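Local coordinates for cystalysin (PDB 1C7N), which binds pyridoxal-5'-phosphate and belongs to the aminotransferase class I and II family, whose large domain is built around a seven-stranded mixed sheet, at residues Asp90-Thr95 / Arg258-Thr262; Val98-Val102 / Thr232-Pro236; Lys166-Ser172 / Leu198-Glu204. All coordinates share one frame; numbering follows the deposited sequence.

Overall arrangement
All three contacts belong to one seven-stranded mixed sheet, the core of the large domain. Interaction 1 lies at an outermost strand, 92-95, packed against helix 255-267. Interaction 2 begins just beyond, on the following helix, and the two touch: F261 CE1 is 3.4 Å from A101 O. Strand 230-234 of interaction 2 lies next to strand 199-203 of interaction 3, with a probable hydrogen bond of 2.8 Å between F233 N and S202 O; the contact centres lie about 11 Å apart. Both reach PLP, interaction 2 at the phosphate and the ring carbon C6, interaction 3 at the pyridine nitrogen. In interaction 1, the T95 side chain stays about 7 Å from PLP (nearest atoms).

Interaction 1 (Asp90-Thr95 / Arg258-Thr262); sequences DWIINT and RERFT
R258 reaches from helix 255-267 past I93 of strand 92-95 to D90 and W91 in the 3-10 segment before it. Its CB points toward the strand, and CG, anti to the backbone N (chi1 -174°), lies against I93, 3.6 Å from I93 CG1. CD then passes 3.1 Å from the carbonyl oxygen of D90. The chain bends at chi3 (64°), which lays the guanidinium beneath that same oxygen: NE is 2.9 Å from D90 O, yet the oxygen sits over the face of the group, so the angle is too poor for a hydrogen bond. At the tip, NH1 comes to 3.7 Å from W91 CD1 and is hydrogen-bonded to I252 O, while NH2 and D90 OD1 are 4.5 Å apart, oppositely charged but beyond a salt bridge, the oxygen well out of the guanidinium plane.

One helical turn later, T262 OG1 donates to R258 O (2.9 Å) and also touches I93 CD1. T262 N binds that carbonyl from its opposite face. Apolar packing finishes the contact: I93 CG2 meets the edge of the F261 ring at CD2 (3.8 Å), and T95 CG2 approaches the same edge.

The strand and helix segments run nearly parallel (15°). Strand 92-95 pairs antiparallel with strand 248-251, helix 69-83 packs on I92 and N94, and A101 of helix 98-109 touches both T95 and F261.

Interaction 2 (Val98-Val102 / Thr232-Pro236); sequences VVPAV and TFTAP. With PLP (pyridoxal-5'-phosphate), chain I.
V98 divides its contacts between the protein core and PLP: its CG1 lies 3.8 Å from F233 CB and 3.7 Å from C6 of the PLP ring. Its backbone N-H meanwhile donates to the phosphate, N to O2P 2.8 Å at 161°. The phosphate thus sits at the N-terminal end of helix 98-109, where the helix dipole would probably favour its negative charge. CG2, set beside V98's own backbone N, turns to the same phosphate oxygen and to A235, coming within 4.2 Å of A235 CB.

Further along the helix, the F233 ring meets two more residues, each from its own direction. V102 CG2 stands over one ring face as a CH-pi contact, 4.1 Å from the centroid and 16° off the normal. A101 CB comes in at the rim instead, near the ring plane and 3.7 Å from F233 CD2. F233 CG is anti to the carbonyl carbon (chi1 -48°), a rotation that carries the ring across to A101 and V102. Between the two segments the contact is apolar, and all six touching residues are buried.

The helix and strand segments run nearly antiparallel, with their axes 9.1 Å apart. Strand 230-234 lies between strands 199-203 and 248-251: F233 is bonded through its backbone to S202 and E204, and T232 and T234 to I251 and N249. P100, on the helix, packs on S269 of the second subunit.

Interaction 3 (Lys166-Ser172 / Leu198-Glu204); sequences KALLFCS and LMLWSDE. With PLP (pyridoxal-5'-phosphate), chain I.
A167 CB sits over a face of the W201 indole, 3.7 Å from the centroid of the six-membered ring and 18° off its normal, a CH-pi contact on the sheet face that A167, L169, M199 and W201 share. L169 CD1 comes to the indole edge, near its plane, 4.0 Å from W201 CE3. At another part of the rim, W201 NE1 points at M199 SD in the ring plane, a weak hydrogen bond of 3.5 Å that may steady the ring's rotation. L198 CD2 presses on the backbone of A167, 3.3 Å from its N. On the reverse face L200 CD1 packs against L168 CD2 and F170 CB.

Between these layers runs a regular parallel ladder of six backbone hydrogen bonds, from M199 N to K166 O through to S172 N to D203 O. In the D203 N to F170 O bond, 2.7 Å at 169°, the donor meets F170 O almost in line with its C=O bond.

Toward the C-terminal ends the contact becomes polar. S202 OG, at the edge of the F170 ring, donates to the anti lone pair of E204 OE2 (2.8 Å). That oxygen also accepts from F219 N and from a water bound by S172 OG, so three donors grip it. On the opposite face, D203 CG is anti to its backbone N (chi1 -178°), which puts OD1 2.6 Å from N1 of PLP, the aspartate-pyridine pairing characteristic of this fold. OD2 is held by I205 N. C171 SG lies 3.4 Å from the C2A methyl of PLP.

The two strands form a beta-alpha-beta unit with helix 183-195. Strands 115-118 and 230-234 flank the pair, and helix 98-109 packs on the sheet face that holds W201, V102 on L169, V106 on W201 and F109 on M199.

Interaction 1 (Asp90-Thr95 / Arg258-Thr262)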
loop_
_atom_site.group_PDB
_atom_site.type_symbol
_atom_site.label_atom_id
_atom_site.label_comp_id
_atom_site.label_asym_id
_atom_site.label_seq_id
_atom_site.Cartn_x
_atom_site.Cartn_y
_atom_site.Cartn_z
ATOM N N ASP A 90 10.182 17.867 -5.305
ATOM C CA ASP A 90 10.774 17.097 -4.224
ATOM C C ASP A 90 10.076 17.256 -2.875
ATOM O O ASP A 90 10.539 16.724 -1.875
ATOM C CB ASP A 90 12.273 17.410 -4.100
ATOM C CG ASP A 90 12.564 18.893 -3.990
ATOM O OD1 ASP A 90 13.761 19.251 -3.903
ATOM O OD2 ASP A 90 11.607 19.701 -3.991
ATOM N N TRP A 91 8.958 17.976 -2.857
ATOM C CA TRP A 91 8.168 18.172 -1.634
ATOM C C TRP A 91 7.151 17.033 -1.485
ATOM O O TRP A 91 6.596 16.820 -0.406
ATOM C CB TRP A 91 7.368 19.473 -1.714
ATOM C CG TRP A 91 8.135 20.740 -1.554
ATOM C CD1 TRP A 91 9.478 20.923 -1.705
ATOM C CD2 TRP A 91 7.582 22.029 -1.270
ATOM N NE1 TRP A 91 9.796 22.251 -1.537
ATOM C CE2 TRP A 91 8.652 22.952 -1.268
ATOM C CE3 TRP A 91 6.282 22.494 -1.019
ATOM C CZ2 TRP A 91 8.463 24.317 -1.025
ATOM C CZ3 TRP A 91 6.092 23.856 -0.777
ATOM C CH2 TRP A 91 7.182 24.750 -0.782
ATOM N N ILE A 92 6.908 16.315 -2.578
ATOM C CA ILE A 92 5.926 15.231 -2.610
ATOM C C ILE A 92 6.397 13.868 -2.112
ATOM O O ILE A 92 7.294 13.267 -2.694
ATOM C CB ILE A 92 5.391 15.023 -4.046
ATOM C CG1 ILE A 92 4.858 16.342 -4.606
ATOM C CG2 ILE A 92 4.271 13.978 -4.051
ATOM C CD1 ILE A 92 4.547 16.276 -6.086
ATOM N N ILE A 93 5.775 13.384 -1.040
ATOM C CA ILE A 93 6.096 12.064 -0.490
ATOM C C ILE A 93 4.830 11.211 -0.629
ATOM O O ILE A 93 3.734 11.652 -0.267
ATOM C CB ILE A 93 6.504 12.142 0.999
ATOM C CG1 ILE A 93 7.740 13.039 1.155
ATOM C CG2 ILE A 93 6.792 10.740 1.534
ATOM C CD1 ILE A 93 8.949 12.583 0.351
ATOM N N ASN A 94 4.983 9.995 -1.143
ATOM C CA ASN A 94 3.836 9.115 -1.361
ATOM C C ASN A 94 3.575 8.063 -0.291
ATOM O O ASN A 94 4.504 7.492 0.287
ATOM C CB ASN A 94 3.974 8.402 -2.711
ATOM C CG ASN A 94 4.084 9.371 -3.877
ATOM O OD1 ASN A 94 5.048 9.330 -4.640
ATOM N ND2 ASN A 94 3.093 10.243 -4.021
ATOM N N THR A 95 2.292 7.814 -0.042
ATOM C CA THR A 95 1.858 6.805 0.914
ATOM C C THR A 95 0.619 6.157 0.321
ATOM O O THR A 95 -0.036 6.740 -0.542
ATOM C CB THR A 95 1.481 7.411 2.279
ATOM O OG1 THR A 95 0.383 8.315 2.114
ATOM C CG2 THR A 95 2.667 8.151 2.885
ATOM N N ARG A 258 10.414 16.373 6.147
ATOM C CA ARG A 258 10.162 15.465 5.039
ATOM C C ARG A 258 10.967 14.180 5.184
ATOM O O ARG A 258 10.430 13.081 5.041
ATOM C CB ARG A 258 10.501 16.142 3.707
ATOM C CG ARG A 258 10.138 15.317 2.477
ATOM C CD ARG A 258 10.193 16.152 1.202
ATOM N NE ARG A 258 11.537 16.635 0.892
ATOM C CZ ARG A 258 11.874 17.921 0.797
ATOM N NH1 ARG A 258 10.968 18.870 0.991
ATOM N NH2 ARG A 258 13.118 18.261 0.485
ATOM N N GLU A 259 12.255 14.319 5.478
ATOM C CA GLU A 259 13.122 13.160 5.631
ATOM C C GLU A 259 12.782 12.311 6.852
ATOM O O GLU A 259 13.043 11.109 6.861
ATOM C CB GLU A 259 14.591 13.611 5.659
ATOM C CG GLU A 259 15.112 14.005 4.277
ATOM C CD GLU A 259 16.442 14.739 4.311
ATOM O OE1 GLU A 259 17.369 14.284 5.016
ATOM O OE2 GLU A 259 16.563 15.768 3.616
ATOM N N ARG A 260 12.192 12.923 7.875
ATOM C CA ARG A 260 11.808 12.176 9.072
ATOM C C ARG A 260 10.528 11.389 8.795
ATOM O O ARG A 260 10.360 10.258 9.260
ATOM C CB ARG A 260 11.573 13.113 10.264
ATOM C CG ARG A 260 12.843 13.684 10.892
ATOM C CD ARG A 260 12.811 13.544 12.412
ATOM N NE ARG A 260 11.778 14.352 13.050
ATOM C CZ ARG A 260 11.310 14.127 14.274
ATOM N NH1 ARG A 260 11.780 13.116 14.989
ATOM N NH2 ARG A 260 10.377 14.910 14.792
ATOM N N PHE A 261 9.620 12.006 8.047
ATOM C CA PHE A 261 8.354 11.375 7.685
ATOM C C PHE A 261 8.654 10.171 6.794
ATOM O O PHE A 261 8.059 9.103 6.939
ATOM C CB PHE A 261 7.481 12.374 6.919
ATOM C CG PHE A 261 6.143 11.829 6.515
ATOM C CD1 PHE A 261 5.061 11.880 7.388
ATOM C CD2 PHE A 261 5.964 11.264 5.256
ATOM C CE1 PHE A 261 3.817 11.376 7.009
ATOM C CE2 PHE A 261 4.726 10.757 4.870
ATOM C CZ PHE A 261 3.649 10.813 5.747
ATOM N N THR A 262 9.592 10.359 5.873
ATOM C CA THR A 262 9.989 9.313 4.940
ATOM C C THR A 262 10.669 8.130 5.627
ATOM O O THR A 262 10.402 6.972 5.295
ATOM C CB THR A 262 10.933 9.884 3.879
ATOM O OG1 THR A 262 10.252 10.914 3.154
ATOM C CG2 THR A 262 11.385 8.800 2.921
#

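Interaction 2 (Val98-Val102 / Thr232-Pro236)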
loop_
_atom_site.group_PDB
_atom_site.type_symbol
_atom_site.label_atom_id
_atom_site.label_comp_id
_atom_site.label_asym_id
_atom_site.label_seq_id
_atom_site.Cartn_x
_atom_site.Cartn_y
_atom_site.Cartn_z
ATOM N N VAL A 98 -4.225 8.305 2.995
ATOM C CA VAL A 98 -4.016 9.391 3.933
ATOM C C VAL A 98 -3.979 8.924 5.384
ATOM O O VAL A 98 -3.165 9.410 6.166
ATOM C CB VAL A 98 -5.112 10.464 3.764
ATOM C CG1 VAL A 98 -4.978 11.537 4.840
ATOM C CG2 VAL A 98 -5.001 11.085 2.382
ATOM N N VAL A 99 -4.848 7.988 5.757
ATOM C CA VAL A 99 -4.856 7.515 7.135
ATOM C C VAL A 99 -3.488 6.972 7.537
ATOM O O VAL A 99 -2.965 7.327 8.592
ATOM C CB VAL A 99 -5.945 6.446 7.367
ATOM C CG1 VAL A 99 -5.852 5.905 8.793
ATOM C CG2 VAL A 99 -7.325 7.060 7.123
ATOM N N PRO A 100 -2.885 6.103 6.706
ATOM C CA PRO A 100 -1.565 5.586 7.084
ATOM C C PRO A 100 -0.557 6.732 7.228
ATOM O O PRO A 100 0.350 6.679 8.064
ATOM C CB PRO A 100 -1.218 4.647 5.932
ATOM C CG PRO A 100 -2.562 4.117 5.528
ATOM C CD PRO A 100 -3.425 5.371 5.548
ATOM N N ALA A 101 -0.719 7.770 6.409
ATOM C CA ALA A 101 0.183 8.914 6.468
ATOM C C ALA A 101 -0.015 9.650 7.791
ATOM O O ALA A 101 0.951 10.126 8.393
ATOM C CB ALA A 101 -0.072 9.848 5.302
ATOM N N VAL A 102 -1.262 9.738 8.244
ATOM C CA VAL A 102 -1.551 10.405 9.508
ATOM C C VAL A 102 -0.963 9.587 10.660
ATOM O O VAL A 102 -0.318 10.136 11.555
ATOM C CB VAL A 102 -3.070 10.589 9.718
ATOM C CG1 VAL A 102 -3.345 11.116 11.120
ATOM C CG2 VAL A 102 -3.620 11.557 8.674
ATOM N N THR A 232 0.994 18.597 4.746
ATOM C CA THR A 232 -0.322 18.646 4.121
ATOM C C THR A 232 -0.629 17.346 3.393
ATOM O O THR A 232 0.124 16.927 2.508
ATOM C CB THR A 232 -0.424 19.823 3.125
ATOM O OG1 THR A 232 -0.246 21.063 3.825
ATOM C CG2 THR A 232 -1.782 19.826 2.449
ATOM N N PHE A 233 -1.732 16.709 3.780
ATOM C CA PHE A 233 -2.146 15.448 3.172
ATOM C C PHE A 233 -3.127 15.672 2.028
ATOM O O PHE A 233 -4.178 16.286 2.211
ATOM C CB PHE A 233 -2.812 14.534 4.212
ATOM C CG PHE A 233 -2.048 14.410 5.502
ATOM C CD1 PHE A 233 -2.174 15.375 6.495
ATOM C CD2 PHE A 233 -1.203 13.325 5.729
ATOM C CE1 PHE A 233 -1.473 15.264 7.696
ATOM C CE2 PHE A 233 -0.495 13.208 6.927
ATOM C CZ PHE A 233 -0.632 14.180 7.911
ATOM N N THR A 234 -2.773 15.197 0.837
ATOM C CA THR A 234 -3.664 15.329 -0.315
ATOM C C THR A 234 -3.674 14.007 -1.056
ATOM O O THR A 234 -2.811 13.150 -0.838
ATOM C CB THR A 234 -3.201 16.409 -1.321
ATOM O OG1 THR A 234 -2.145 15.878 -2.135
ATOM C CG2 THR A 234 -2.708 17.647 -0.595
ATOM N N ALA A 235 -4.657 13.845 -1.933
ATOM C CA ALA A 235 -4.776 12.631 -2.720
ATOM C C ALA A 235 -5.914 12.806 -3.712
ATOM O O ALA A 235 -6.791 13.651 -3.525
ATOM C CB ALA A 235 -5.050 11.429 -1.810
ATOM N N PRO A 236 -5.904 12.017 -4.795
ATOM C CA PRO A 236 -6.958 12.102 -5.809
ATOM C C PRO A 236 -8.114 11.137 -5.516
ATOM O O PRO A 236 -9.137 11.172 -6.198
ATOM C CB PRO A 236 -6.213 11.727 -7.086
ATOM C CG PRO A 236 -5.312 10.621 -6.588
ATOM C CD PRO A 236 -4.774 11.199 -5.281
HETATM N N1 PLP I . -9.200 11.977 5.551
HETATM C C2 PLP I . -10.563 12.333 5.571
HETATM C C2A PLP I . -10.885 13.600 6.342
HETATM C C3 PLP I . -11.462 11.500 4.769
HETATM O O3 PLP I . -12.748 11.820 4.920
HETATM C C4 PLP I . -10.931 10.439 3.997
HETATM C C4A PLP I . -11.778 9.645 3.108
HETATM C C5 PLP I . -9.455 10.195 4.042
HETATM C C6 PLP I . -8.639 10.950 4.834
HETATM C C5A PLP I . -8.894 9.308 2.933
HETATM O O4P PLP I . -8.155 8.180 3.183
HETATM P P PLP I . -7.588 7.489 1.824
HETATM O O1P PLP I . -7.169 6.176 2.306
HETATM O O2P PLP I . -6.419 8.321 1.328
HETATM O O3P PLP I . -8.645 7.398 0.811
#

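Interaction 3 (Lys166-Ser172 / Leu198-Glu204)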
loop_
_atom_site.group_PDB
_atom_site.type_symbol
_atom_site.label_atom_id
_atom_site.label_comp_id
_atom_site.label_asym_id
_atom_site.label_seq_id
_atom_site.Cartn_x
_atom_site.Cartn_y
_atom_site.Cartn_z
ATOM N N LYS A 166 1.834 18.618 20.871
ATOM C CA LYS A 166 2.845 18.748 19.833
ATOM C C LYS A 166 2.364 19.146 18.451
ATOM O O LYS A 166 3.164 19.585 17.628
ATOM C CB LYS A 166 3.629 17.437 19.734
ATOM C CG LYS A 166 4.171 16.955 21.074
ATOM C CD LYS A 166 5.090 17.995 21.699
ATOM C CE LYS A 166 5.530 17.585 23.093
ATOM N NZ LYS A 166 6.456 18.587 23.694
ATOM N N ALA A 167 1.071 19.006 18.185
ATOM C CA ALA A 167 0.569 19.359 16.866
ATOM C C ALA A 167 -0.939 19.518 16.780
ATOM O O ALA A 167 -1.687 19.087 17.659
ATOM C CB ALA A 167 1.028 18.316 15.842
ATOM N N LEU A 168 -1.360 20.148 15.691
ATOM C CA LEU A 168 -2.764 20.374 15.398
ATOM C C LEU A 168 -3.128 19.566 14.154
ATOM O O LEU A 168 -2.627 19.836 13.061
ATOM C CB LEU A 168 -3.027 21.860 15.134
ATOM C CG LEU A 168 -4.412 22.191 14.563
ATOM C CD1 LEU A 168 -5.489 21.691 15.516
ATOM C CD2 LEU A 168 -4.540 23.696 14.351
ATOM N N LEU A 169 -3.980 18.562 14.333
ATOM C CA LEU A 169 -4.430 17.730 13.221
ATOM C C LEU A 169 -5.693 18.408 12.694
ATOM O O LEU A 169 -6.751 18.344 13.314
ATOM C CB LEU A 169 -4.731 16.313 13.716
ATOM C CG LEU A 169 -5.087 15.243 12.681
ATOM C CD1 LEU A 169 -4.096 15.270 11.521
ATOM C CD2 LEU A 169 -5.085 13.876 13.361
ATOM N N PHE A 170 -5.562 19.041 11.533
ATOM C CA PHE A 170 -6.641 19.804 10.920
ATOM C C PHE A 170 -7.306 19.141 9.710
ATOM O O PHE A 170 -6.638 18.519 8.884
ATOM C CB PHE A 170 -6.070 21.166 10.512
ATOM C CG PHE A 170 -7.097 22.243 10.350
ATOM C CD1 PHE A 170 -7.859 22.664 11.434
ATOM C CD2 PHE A 170 -7.289 22.857 9.114
ATOM C CE1 PHE A 170 -8.796 23.681 11.293
ATOM C CE2 PHE A 170 -8.220 23.870 8.964
ATOM C CZ PHE A 170 -8.975 24.286 10.055
ATOM N N CYS A 171 -8.624 19.287 9.605
ATOM C CA CYS A 171 -9.366 18.715 8.478
ATOM C C CYS A 171 -9.949 19.874 7.668
ATOM O O CYS A 171 -10.743 20.666 8.189
ATOM C CB CYS A 171 -10.489 17.802 8.985
ATOM S SG CYS A 171 -11.193 16.677 7.742
ATOM N N SER A 172 -9.560 19.975 6.397
ATOM C CA SER A 172 -10.025 21.079 5.557
ATOM C C SER A 172 -10.087 20.752 4.062
ATOM O O SER A 172 -9.045 20.584 3.425
ATOM C CB SER A 172 -9.094 22.281 5.779
ATOM O OG SER A 172 -9.336 23.316 4.851
ATOM N N LEU A 198 3.525 24.258 18.055
ATOM C CA LEU A 198 2.682 23.270 17.400
ATOM C C LEU A 198 3.064 23.085 15.944
ATOM O O LEU A 198 3.419 24.033 15.249
ATOM C CB LEU A 198 1.209 23.680 17.460
ATOM C CG LEU A 198 0.421 23.509 18.758
ATOM C CD1 LEU A 198 -0.984 24.061 18.561
ATOM C CD2 LEU A 198 0.365 22.038 19.145
ATOM N N MET A 199 2.991 21.842 15.493
ATOM C CA MET A 199 3.284 21.513 14.114
ATOM C C MET A 199 1.900 21.543 13.475
ATOM O O MET A 199 0.901 21.506 14.191
ATOM C CB MET A 199 3.883 20.108 14.057
ATOM C CG MET A 199 4.635 19.791 12.791
ATOM S SD MET A 199 5.607 18.288 13.001
ATOM C CE MET A 199 5.983 17.912 11.295
ATOM N N LEU A 200 1.819 21.633 12.153
ATOM C CA LEU A 200 0.514 21.638 11.496
ATOM C C LEU A 200 0.361 20.468 10.531
ATOM O O LEU A 200 1.117 20.347 9.566
ATOM C CB LEU A 200 0.280 22.946 10.726
ATOM C CG LEU A 200 -1.023 22.965 9.911
ATOM C CD1 LEU A 200 -2.225 22.913 10.854
ATOM C CD2 LEU A 200 -1.084 24.207 9.051
ATOM N N TRP A 201 -0.616 19.607 10.805
ATOM C CA TRP A 201 -0.899 18.460 9.949
ATOM C C TRP A 201 -2.276 18.737 9.351
ATOM O O TRP A 201 -3.295 18.501 9.995
ATOM C CB TRP A 201 -0.941 17.159 10.759
ATOM C CG TRP A 201 0.282 16.895 11.597
ATOM C CD1 TRP A 201 1.534 17.424 11.429
ATOM C CD2 TRP A 201 0.368 16.017 12.726
ATOM N NE1 TRP A 201 2.391 16.929 12.383
ATOM C CE2 TRP A 201 1.702 16.065 13.194
ATOM C CE3 TRP A 201 -0.553 15.195 13.391
ATOM C CZ2 TRP A 201 2.136 15.324 14.291
ATOM C CZ3 TRP A 201 -0.124 14.458 14.483
ATOM C CH2 TRP A 201 1.210 14.527 14.924
ATOM N N SER A 202 -2.295 19.240 8.121
ATOM C CA SER A 202 -3.541 19.587 7.447
ATOM C C SER A 202 -4.024 18.554 6.432
ATOM O O SER A 202 -3.391 18.343 5.388
ATOM C CB SER A 202 -3.384 20.945 6.764
ATOM O OG SER A 202 -4.629 21.429 6.303
ATOM N N ASP A 203 -5.150 17.914 6.748
ATOM C CA ASP A 203 -5.746 16.906 5.876
ATOM C C ASP A 203 -6.723 17.616 4.946
ATOM O O ASP A 203 -7.809 18.032 5.359
ATOM C CB ASP A 203 -6.469 15.843 6.715
ATOM C CG ASP A 203 -7.072 14.721 5.875
ATOM O OD1 ASP A 203 -7.466 13.682 6.463
ATOM O OD2 ASP A 203 -7.167 14.869 4.636
ATOM N N GLU A 204 -6.324 17.764 3.688
ATOM C CA GLU A 204 -7.156 18.448 2.710
ATOM C C GLU A 204 -7.526 17.511 1.561
ATOM O O GLU A 204 -7.566 17.918 0.396
ATOM C CB GLU A 204 -6.413 19.689 2.190
ATOM C CG GLU A 204 -5.673 20.448 3.306
ATOM C CD GLU A 204 -5.267 21.867 2.937
ATOM O OE1 GLU A 204 -5.207 22.195 1.733
ATOM O OE2 GLU A 204 -4.989 22.660 3.863
HETATM N N1 PLP I . -9.200 11.977 5.551
HETATM C C2 PLP I . -10.563 12.333 5.571
HETATM C C2A PLP I . -10.885 13.600 6.342
HETATM C C3 PLP I . -11.462 11.500 4.769
HETATM O O3 PLP I . -12.748 11.820 4.920
HETATM C C4 PLP I . -10.931 10.439 3.997
HETATM C C4A PLP I . -11.778 9.645 3.108
HETATM C C5 PLP I . -9.455 10.195 4.042
HETATM C C6 PLP I . -8.639 10.950 4.834
HETATM C C5A PLP I . -8.894 9.308 2.933
HETATM O O4P PLP I . -8.155 8.180 3.183
HETATM P P PLP I . -7.588 7.489 1.824
HETATM O O1P PLP I . -7.169 6.176 2.306
HETATM O O2P PLP I . -6.419 8.321 1.328
HETATM O O3P PLP I . -8.645 7.398 0.811
HETATM O O HOH W 1 -6.975 24.424 4.290
#